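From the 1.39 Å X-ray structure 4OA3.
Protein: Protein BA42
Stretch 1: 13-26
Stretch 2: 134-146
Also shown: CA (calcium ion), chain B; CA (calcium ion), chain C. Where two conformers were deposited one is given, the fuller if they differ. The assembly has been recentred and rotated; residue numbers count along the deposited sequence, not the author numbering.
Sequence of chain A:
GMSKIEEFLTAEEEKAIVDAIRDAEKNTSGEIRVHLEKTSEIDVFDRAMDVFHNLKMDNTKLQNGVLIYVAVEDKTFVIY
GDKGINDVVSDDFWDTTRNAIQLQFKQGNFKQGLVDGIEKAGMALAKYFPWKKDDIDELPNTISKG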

ATOM      1  N   GLU A  13      15.210  -1.600   7.160  1.00 18.83           N
ATOM      2  CA  GLU A  13      14.375  -1.439   5.963  1.00 17.93           C
ATOM      3  C   GLU A  13      12.904  -1.343   6.367  1.00 18.45           C
ATOM      4  O   GLU A  13      12.167  -0.486   5.879  1.00 18.23           O
ATOM      5  CB  GLU A  13      14.589  -2.611   5.016  1.00 18.73           C
ATOM      6  CG  GLU A  13      15.924  -2.531   4.278  1.00 25.94           C
ATOM      7  CD  GLU A  13      16.236  -3.752   3.433  1.00 31.30           C
ATOM      8  OE1 GLU A  13      15.826  -4.875   3.807  1.00 27.56           O
ATOM      9  OE2 GLU A  13      16.912  -3.583   2.393  1.00 31.61           O
ATOM     10  N   GLU A  14      12.489  -2.222   7.276  1.00 15.69           N
ATOM     11  CA  GLU A  14      11.109  -2.180   7.754  1.00 16.15           C
ATOM     12  C   GLU A  14      10.782  -0.850   8.389  1.00 16.39           C
ATOM     13  O   GLU A  14       9.709  -0.279   8.170  1.00 15.70           O
ATOM     14  CB  GLU A  14      10.918  -3.317   8.732  1.00 18.05           C
ATOM     15  CG  GLU A  14       9.492  -3.715   8.865  1.00 24.20           C
ATOM     16  CD  GLU A  14       9.247  -5.054   9.530  1.00 24.25           C
ATOM     17  OE1 GLU A  14      10.207  -5.845   9.736  1.00 25.68           O
ATOM     18  OE2 GLU A  14       8.073  -5.300   9.869  1.00 23.19           O
ATOM     19  N   LYS A  15      11.713  -0.318   9.198  1.00 15.17           N
ATOM     20  CA  LYS A  15      11.540   0.974   9.821  1.00 14.80           C
ATOM     21  C   LYS A  15      11.351   2.074   8.764  1.00 17.00           C
ATOM     22  O   LYS A  15      10.503   2.947   8.940  1.00 17.78           O
ATOM     23  CB  LYS A  15      12.739   1.289  10.729  1.00 18.05           C
ATOM     24  CG  LYS A  15      12.759   2.714  11.275  1.00 27.22           C
ATOM     25  CD  LYS A  15      14.118   3.035  11.902  1.00 38.53           C
ATOM     26  CE  LYS A  15      14.342   4.466  12.384  1.00 42.91           C
ATOM     27  NZ  LYS A  15      13.327   5.456  11.928  1.00 44.74           N
ATOM     28  N   ALA A  16      12.098   2.013   7.678  1.00 17.77           N
ATOM     29  CA  ALA A  16      12.004   3.001   6.607  1.00 18.08           C
ATOM     30  C   ALA A  16      10.632   2.943   5.939  1.00 17.53           C
ATOM     31  O   ALA A  16      10.046   3.975   5.590  1.00 17.38           O
ATOM     32  CB  ALA A  16      13.100   2.768   5.578  1.00 19.34           C
ATOM     33  N   ILE A  17      10.093   1.731   5.798  1.00 15.04           N
ATOM     34  CA  ILE A  17       8.778   1.556   5.189  1.00 14.49           C
ATOM     35  C   ILE A  17       7.679   2.086   6.066  1.00 15.34           C
ATOM     36  O   ILE A  17       6.796   2.803   5.595  1.00 14.90           O
ATOM     37  CB  ILE A  17       8.586   0.097   4.777  1.00 17.26           C
ATOM     38  CG1 ILE A  17       9.588  -0.274   3.630  1.00 16.56           C
ATOM     39  CG2 ILE A  17       7.158  -0.162   4.328  1.00 17.88           C
ATOM     40  CD1 ILE A  17       9.792  -1.734   3.469  1.00 19.93           C
ATOM     41  N   VAL A  18       7.719   1.751   7.358  0.50 12.98           N
ATOM     42  CA  VAL A  18       6.703   2.236   8.286  0.50 12.21           C
ATOM     43  C   VAL A  18       6.767   3.769   8.383  0.50 15.39           C
ATOM     44  O   VAL A  18       5.734   4.428   8.470  0.50 16.21           O
ATOM     45  CB  VAL A  18       6.879   1.535   9.663  0.50 14.91           C
ATOM     46  CG1 VAL A  18       5.975   2.157  10.720  0.50 15.25           C
ATOM     47  CG2 VAL A  18       6.588   0.044   9.545  0.50 14.73           C
ATOM     48  N   ASP A  19       7.979   4.334   8.361  1.00 15.79           N
ATOM     49  CA  ASP A  19       8.172   5.795   8.393  1.00 15.68           C
ATOM     50  C   ASP A  19       7.595   6.439   7.101  1.00 15.71           C
ATOM     51  O   ASP A  19       6.953   7.495   7.175  1.00 16.82           O
ATOM     52  CB  ASP A  19       9.667   6.168   8.471  1.00 17.74           C
ATOM     53  CG  ASP A  19      10.339   5.880   9.802  1.00 27.16           C
ATOM     54  OD1 ASP A  19       9.631   5.562  10.764  1.00 27.58           O
ATOM     55  OD2 ASP A  19      11.588   5.914   9.854  1.00 32.45           O
ATOM     56  N   ALA A  20       7.722   5.748   5.956  1.00 14.95           N
ATOM     57  CA  ALA A  20       7.169   6.239   4.682  1.00 14.89           C
ATOM     58  C   ALA A  20       5.637   6.273   4.727  1.00 14.78           C
ATOM     59  O   ALA A  20       5.003   7.213   4.267  1.00 15.72           O
ATOM     60  CB  ALA A  20       7.642   5.375   3.527  1.00 15.67           C
ATOM     61  N   ILE A  21       5.021   5.255   5.366  1.00 12.55           N
ATOM     62  CA  ILE A  21       3.576   5.255   5.525  1.00 11.31           C
ATOM     63  C   ILE A  21       3.153   6.446   6.377  1.00 13.73           C
ATOM     64  O   ILE A  21       2.183   7.136   6.063  1.00 14.32           O
ATOM     65  CB  ILE A  21       3.052   3.921   6.129  1.00 13.79           C
ATOM     66  CG1 ILE A  21       3.302   2.791   5.098  1.00 13.31           C
ATOM     67  CG2 ILE A  21       1.561   4.031   6.459  1.00 14.55           C
ATOM     68  CD1 ILE A  21       3.034   1.375   5.576  1.00 14.39           C
ATOM     69  N   ARG A  22       3.867   6.673   7.505  1.00 12.94           N
ATOM     70  CA  ARG A  22       3.510   7.791   8.372  1.00 14.90           C
ATOM     71  C   ARG A  22       3.582   9.123   7.633  1.00 16.56           C
ATOM     72  O   ARG A  22       2.673   9.945   7.762  1.00 16.95           O
ATOM     73  CB  ARG A  22       4.433   7.823   9.586  1.00 15.98           C
ATOM     74  CG  ARG A  22       4.037   8.843  10.626  1.00 21.67           C
ATOM     75  CD  ARG A  22       4.760   8.593  11.942  1.00 28.53           C
ATOM     76  NE  ARG A  22       4.481   7.251  12.453  1.00 28.71           N
ATOM     77  CZ  ARG A  22       3.359   6.870  13.063  1.00 42.88           C
ATOM     78  NH1 ARG A  22       2.379   7.740  13.283  1.00 23.45           N
ATOM     79  NH2 ARG A  22       3.216   5.622  13.474  1.00 36.17           N
ATOM     80  N   ASP A  23       4.583   9.297   6.811  1.00 15.53           N
ATOM     81  CA  ASP A  23       4.739  10.534   6.034  1.00 15.94           C
ATOM     82  C   ASP A  23       3.659  10.653   4.974  1.00 18.67           C
ATOM     83  O   ASP A  23       3.054  11.719   4.820  1.00 17.78           O
ATOM     84  CB  ASP A  23       6.132  10.603   5.381  1.00 17.94           C
ATOM     85  CG  ASP A  23       7.282  10.793   6.347  1.00 33.37           C
ATOM     86  OD1 ASP A  23       7.064  11.405   7.412  1.00 36.36           O
ATOM     87  OD2 ASP A  23       8.421  10.386   6.004  1.00 39.17           O
ATOM     88  N   ALA A  24       3.353   9.550   4.267  1.00 15.12           N
ATOM     89  CA  ALA A  24       2.300   9.569   3.261  1.00 14.62           C
ATOM     90  C   ALA A  24       0.942   9.931   3.850  1.00 17.29           C
ATOM     91  O   ALA A  24       0.160  10.646   3.244  1.00 16.30           O
ATOM     92  CB  ALA A  24       2.218   8.211   2.586  1.00 15.09           C
ATOM     93  N   GLU A  25       0.644   9.424   5.064  1.00 13.42           N
ATOM     94  CA  GLU A  25      -0.617   9.692   5.716  1.00 14.27           C
ATOM     95  C   GLU A  25      -0.727  11.104   6.314  1.00 16.48           C
ATOM     96  O   GLU A  25      -1.775  11.443   6.865  1.00 18.05           O
ATOM     97  CB  GLU A  25      -0.893   8.614   6.792  1.00 14.43           C
ATOM     98  CG  GLU A  25      -1.162   7.243   6.177  1.00 14.01           C
ATOM     99  CD  GLU A  25      -1.589   6.182   7.169  1.00 17.04           C
ATOM    100  OE1 GLU A  25      -1.639   6.489   8.387  1.00 14.83           O
ATOM    101  OE2 GLU A  25      -1.869   5.032   6.744  1.00 14.61           O
ATOM    102  N   LYS A  26       0.301  11.937   6.153  1.00 17.07           N
ATOM    103  CA  LYS A  26       0.183  13.367   6.483  1.00 17.73           C
ATOM    104  C   LYS A  26      -0.220  14.148   5.207  1.00 22.33           C
ATOM    105  O   LYS A  26      -0.466  15.348   5.298  1.00 23.14           O
ATOM    106  CB  LYS A  26       1.493  13.913   7.019  1.00 20.81           C
ATOM    107  CG  LYS A  26       1.913  13.341   8.355  1.00 22.18           C
ATOM    108  CD  LYS A  26       3.288  13.873   8.718  1.00 34.43           C
ATOM    109  CE  LYS A  26       3.839  13.234   9.954  1.00 53.88           C
ATOM    110  NZ  LYS A  26       5.325  13.327  10.006  1.00 64.95           N
TER
HETATM  111 CA    CA B 201      -2.320   4.252   9.107  1.00 13.86          CA
HETATM  112 CA    CA C 202      -5.391   9.068   8.712  1.00 16.44          CA
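Stretch 2, residues 134-146: DDIDELPNTISKG

Stretch 2 is the C-terminal tail of the chain, and it lies along one side of the helix that occupies residues 13-24 of stretch 1, having begun earlier in the chain. The tail is almost entirely irregular: a loop runs from D134 to I143, S144 and K145 form a short strand segment, and the chain ends at G146. Its direction is opposite to that of the helix. K145 lies beside E14, I143 beside I17 and V18, N141 beside V18 and I21, and D137 beside R22 and E25, so that the contacts run broadly backward along the tail as the helix advances, with N141 spanning several of them. The backbones come closest at V18 and N141, whose CA atoms are 5.9 Å apart; at E25 and D137 the CA separation has grown to 8.0 Å. The contact buries 526 Å², both sides summed, and no direct hydrogen bond crosses it. Packing, salt bridges, water and a shared calcium ion hold the two stretches together.

E14 makes the first contact. Its extended side chain (chi1 and chi2 both t) brings OE2 to 2.9 Å from NZ of K145 in a salt bridge, while its aliphatic part packs on the tail, with CG 3.5 Å from CD1 of I143. Water 1 reinforces the ion pair, accepting from K145 NZ and donating to both E14 OE2 and the I143 carbonyl oxygen. K15 points away and is paired instead with D19, one turn along the helix, through NZ and OD2 at 2.7 Å.

One turn on from E14, I17 and V18 receive the side chain of I143. CG2 of I17 lies 3.7 Å from CD1 of I143, and CG2 of V18 is 4.3 Å from CG1 of I143. V18 also borders the next contact, its CG2 resting 3.8 Å from the carbonyl oxygen of N141. I21 then points toward the tail and places CG2 3.5 Å from OD1 of N141, the tail residue most extensively covered by stretch 1.

R22 starts sideways, but its end swings nearer the tail. Its guanidinium forms a long salt bridge with D137, NH1 to OD2 at 3.9 Å, and water 2 bridges the same two atoms. N141 lies over one face of the guanidinium, with ND2 3.6 Å from NH2.

Just past the helix, E25 points toward the tail and joins the two stretches through calcium. Both its carboxylate oxygens bind the chain B ion, OE1 and OE2 each at 2.5 Å, and the tail supplies D137 OD1 at 2.4 Å, the L139 carbonyl oxygen at 2.4 Å and N141 OD1 at 2.3 Å. The shared cation accounts for the close approach of E25 OE1 to D137 OD1, 3.2 Å, and to N141 OD1, 3.3 Å. Water 3 adds a further link, donating to E25 OE1 and D137 OD2 and accepting from N141 ND2. The second calcium, held by D135 and the I136 carbonyl, is connected to E25 through water 5, which binds the ion and donates to OE1.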

ATOM      1  N   ASP A 134      -7.951  17.121  11.897  1.00 26.47           N
ATOM      2  CA  ASP A 134      -8.375  16.153  12.913  1.00 27.26           C
ATOM      3  C   ASP A 134      -8.254  14.704  12.356  1.00 27.42           C
ATOM      4  O   ASP A 134      -8.990  13.810  12.775  1.00 25.70           O
ATOM      5  CB  ASP A 134      -9.810  16.474  13.393  1.00 30.32           C
ATOM      6  CG  ASP A 134     -10.829  16.708  12.294  1.00 45.50           C
ATOM      7  OD1 ASP A 134     -10.414  16.874  11.127  1.00 45.80           O
ATOM      8  OD2 ASP A 134     -12.041  16.787  12.609  1.00 52.93           O
ATOM      9  N   ASP A 135      -7.303  14.478  11.422  1.00 23.62           N
ATOM     10  CA  ASP A 135      -7.083  13.157  10.855  1.00 20.94           C
ATOM     11  C   ASP A 135      -6.905  12.144  11.961  1.00 23.37           C
ATOM     12  O   ASP A 135      -6.210  12.416  12.939  1.00 23.34           O
ATOM     13  CB  ASP A 135      -5.800  13.127  10.006  1.00 20.94           C
ATOM     14  CG  ASP A 135      -5.526  11.744   9.430  1.00 19.24           C
ATOM     15  OD1 ASP A 135      -6.120  11.417   8.389  1.00 18.20           O
ATOM     16  OD2 ASP A 135      -4.709  11.016  10.020  1.00 19.96           O
ATOM     17  N   ILE A 136      -7.485  10.968  11.771  1.00 20.56           N
ATOM     18  CA  ILE A 136      -7.355   9.827  12.673  1.00 18.70           C
ATOM     19  C   ILE A 136      -6.419   8.830  11.954  1.00 18.29           C
ATOM     20  O   ILE A 136      -6.562   8.648  10.741  1.00 17.82           O
ATOM     21  CB  ILE A 136      -8.746   9.208  12.900  1.00 21.31           C
ATOM     22  CG1 ILE A 136      -9.683  10.211  13.634  1.00 23.79           C
ATOM     23  CG2 ILE A 136      -8.633   7.858  13.662  1.00 22.11           C
ATOM     24  CD1 ILE A 136     -11.053   9.739  13.789  1.00 28.85           C
ATOM     25  N   ASP A 137      -5.505   8.169  12.686  1.00 18.26           N
ATOM     26  CA  ASP A 137      -4.671   7.110  12.095  1.00 17.13           C
ATOM     27  C   ASP A 137      -5.542   5.845  12.236  1.00 19.17           C
ATOM     28  O   ASP A 137      -5.592   5.204  13.286  1.00 18.98           O
ATOM     29  CB  ASP A 137      -3.333   7.006  12.823  1.00 17.26           C
ATOM     30  CG  ASP A 137      -2.309   6.161  12.097  1.00 21.92           C
ATOM     31  OD1 ASP A 137      -2.703   5.388  11.185  1.00 16.89           O
ATOM     32  OD2 ASP A 137      -1.114   6.264  12.438  1.00 21.95           O
ATOM     33  N   GLU A 138      -6.379   5.615  11.226  1.00 15.89           N
ATOM     34  CA  GLU A 138      -7.426   4.595  11.258  1.00 15.53           C
ATOM     35  C   GLU A 138      -6.955   3.165  11.182  1.00 15.96           C
ATOM     36  O   GLU A 138      -7.569   2.294  11.797  1.00 17.49           O
ATOM     37  CB  GLU A 138      -8.443   4.887  10.149  1.00 16.19           C
ATOM     38  CG  GLU A 138      -9.188   6.203  10.331  1.00 18.07           C
ATOM     39  CD  GLU A 138     -10.084   6.567   9.168  1.00 21.27           C
ATOM     40  OE1 GLU A 138      -9.543   6.833   8.074  1.00 19.07           O
ATOM     41  OE2 GLU A 138     -11.318   6.653   9.365  1.00 21.36           O
ATOM     42  N   LEU A 139      -5.886   2.913  10.437  1.00 13.69           N
ATOM     43  CA  LEU A 139      -5.334   1.582  10.273  1.00 13.87           C
ATOM     44  C   LEU A 139      -3.903   1.576  10.757  1.00 14.63           C
ATOM     45  O   LEU A 139      -3.178   2.532  10.524  1.00 15.42           O
ATOM     46  CB  LEU A 139      -5.336   1.148   8.805  1.00 14.55           C
ATOM     47  CG  LEU A 139      -6.697   1.189   8.091  1.00 17.19           C
ATOM     48  CD1 LEU A 139      -6.553   0.757   6.628  1.00 16.09           C
ATOM     49  CD2 LEU A 139      -7.744   0.338   8.786  1.00 16.86           C
ATOM     50  N   PRO A 140      -3.434   0.485  11.397  1.00 13.70           N
ATOM     51  CA  PRO A 140      -2.031   0.422  11.787  1.00 15.06           C
ATOM     52  C   PRO A 140      -1.070   0.495  10.604  1.00 15.14           C
ATOM     53  O   PRO A 140      -1.435   0.138   9.468  1.00 14.49           O
ATOM     54  CB  PRO A 140      -1.908  -0.914  12.530  1.00 17.55           C
ATOM     55  CG  PRO A 140      -3.040  -1.663  12.177  1.00 21.81           C
ATOM     56  CD  PRO A 140      -4.146  -0.758  11.714  1.00 16.61           C
ATOM     57  N   ASN A 141       0.115   1.045  10.844  1.00 14.35           N
ATOM     58  CA  ASN A 141       1.108   1.214   9.787  1.00 13.75           C
ATOM     59  C   ASN A 141       2.058   0.018   9.733  1.00 17.39           C
ATOM     60  O   ASN A 141       2.877  -0.039   8.833  1.00 17.42           O
ATOM     61  CB  ASN A 141       1.876   2.490   9.986  1.00 16.08           C
ATOM     62  CG  ASN A 141       1.025   3.738   9.954  1.00 17.82           C
ATOM     63  OD1 ASN A 141      -0.133   3.755   9.544  1.00 16.77           O
ATOM     64  ND2 ASN A 141       1.686   4.855  10.300  1.00 19.46           N
ATOM     65  N   THR A 142       1.873  -0.944  10.645  1.00 16.88           N
ATOM     66  CA  THR A 142       2.646  -2.196  10.721  1.00 16.76           C
ATOM     67  C   THR A 142       2.634  -2.915   9.398  1.00 16.73           C
ATOM     68  O   THR A 142       1.555  -3.047   8.802  1.00 16.52           O
ATOM     69  CB  THR A 142       1.914  -3.164  11.702  1.00 20.06           C
ATOM     70  OG1 THR A 142       1.428  -2.467  12.818  1.00 20.99           O
ATOM     71  CG2 THR A 142       2.759  -4.321  12.184  1.00 25.04           C
ATOM     72  N   ILE A 143       3.756  -3.545   9.024  1.00 13.77           N
ATOM     73  CA  ILE A 143       3.778  -4.384   7.831  1.00 13.52           C
ATOM     74  C   ILE A 143       3.154  -5.715   8.251  1.00 15.80           C
ATOM     75  O   ILE A 143       3.569  -6.328   9.252  1.00 17.95           O
ATOM     76  CB  ILE A 143       5.207  -4.578   7.297  1.00 15.13           C
ATOM     77  CG1 ILE A 143       5.793  -3.202   6.893  1.00 15.70           C
ATOM     78  CG2 ILE A 143       5.228  -5.562   6.080  1.00 17.34           C
ATOM     79  CD1 ILE A 143       7.125  -3.281   6.273  1.00 25.50           C
ATOM     80  N   SER A 144       2.139  -6.138   7.523  1.00 13.29           N
ATOM     81  CA  SER A 144       1.466  -7.385   7.797  1.00 14.28           C
ATOM     82  C   SER A 144       2.272  -8.479   7.105  1.00 16.42           C
ATOM     83  O   SER A 144       2.664  -8.357   5.929  1.00 16.29           O
ATOM     84  CB  SER A 144       0.038  -7.314   7.257  1.00 14.36           C
ATOM     85  OG  SER A 144      -0.550  -8.599   7.176  1.00 17.23           O
ATOM     86  N   LYS A 145       2.558  -9.554   7.843  1.00 17.24           N
ATOM     87  CA  LYS A 145       3.283 -10.694   7.288  1.00 18.97           C
ATOM     88  C   LYS A 145       2.445 -11.968   7.331  1.00 26.31           C
ATOM     89  O   LYS A 145       1.839 -12.253   8.347  1.00 26.51           O
ATOM     90  CB  LYS A 145       4.603 -10.876   8.024  1.00 21.45           C
ATOM     91  CG  LYS A 145       5.501  -9.659   7.859  1.00 33.37           C
ATOM     92  CD  LYS A 145       6.961 -10.041   7.705  1.00 46.51           C
ATOM     93  CE  LYS A 145       7.830  -8.832   7.497  1.00 54.07           C
ATOM     94  NZ  LYS A 145       7.790  -7.917   8.656  1.00 61.37           N
ATOM     95  N   GLY A 146       2.387 -12.663   6.194  1.00 24.78           N
ATOM     96  CA  GLY A 146       1.653 -13.929   6.028  1.00 31.66           C
ATOM     97  C   GLY A 146       2.529 -14.978   5.342  1.00 43.93           C
ATOM     98  O   GLY A 146       3.734 -14.718   5.115  1.00 43.56           O
ATOM     99  OXT GLY A 146       2.000 -16.060   5.008  1.00 71.26           O
TER
HETATM  100  O   HOH W   1       6.034  -6.855  10.326  1.00 31.67           O
HETATM  101  O   HOH W   2      -0.382   7.461  14.614  1.00 35.74           O
HETATM  102  O   HOH W   3       0.222   7.352  10.230  1.00 16.60           O
HETATM  103  O   HOH W   4      -1.624  10.935   9.584  1.00 21.32           O
HETATM  104  O   HOH W   5      -3.132   8.556   9.600  1.00 16.32           O
HETATM  105  O   HOH W   6      -7.614   8.817   7.721  1.00 16.20           O
HETATM  106  O   HOH W   7      -2.153   2.267   7.769  1.00 13.55           O
HETATM  107  O   HOH W   8      -4.356   9.278   6.581  1.00 15.61           O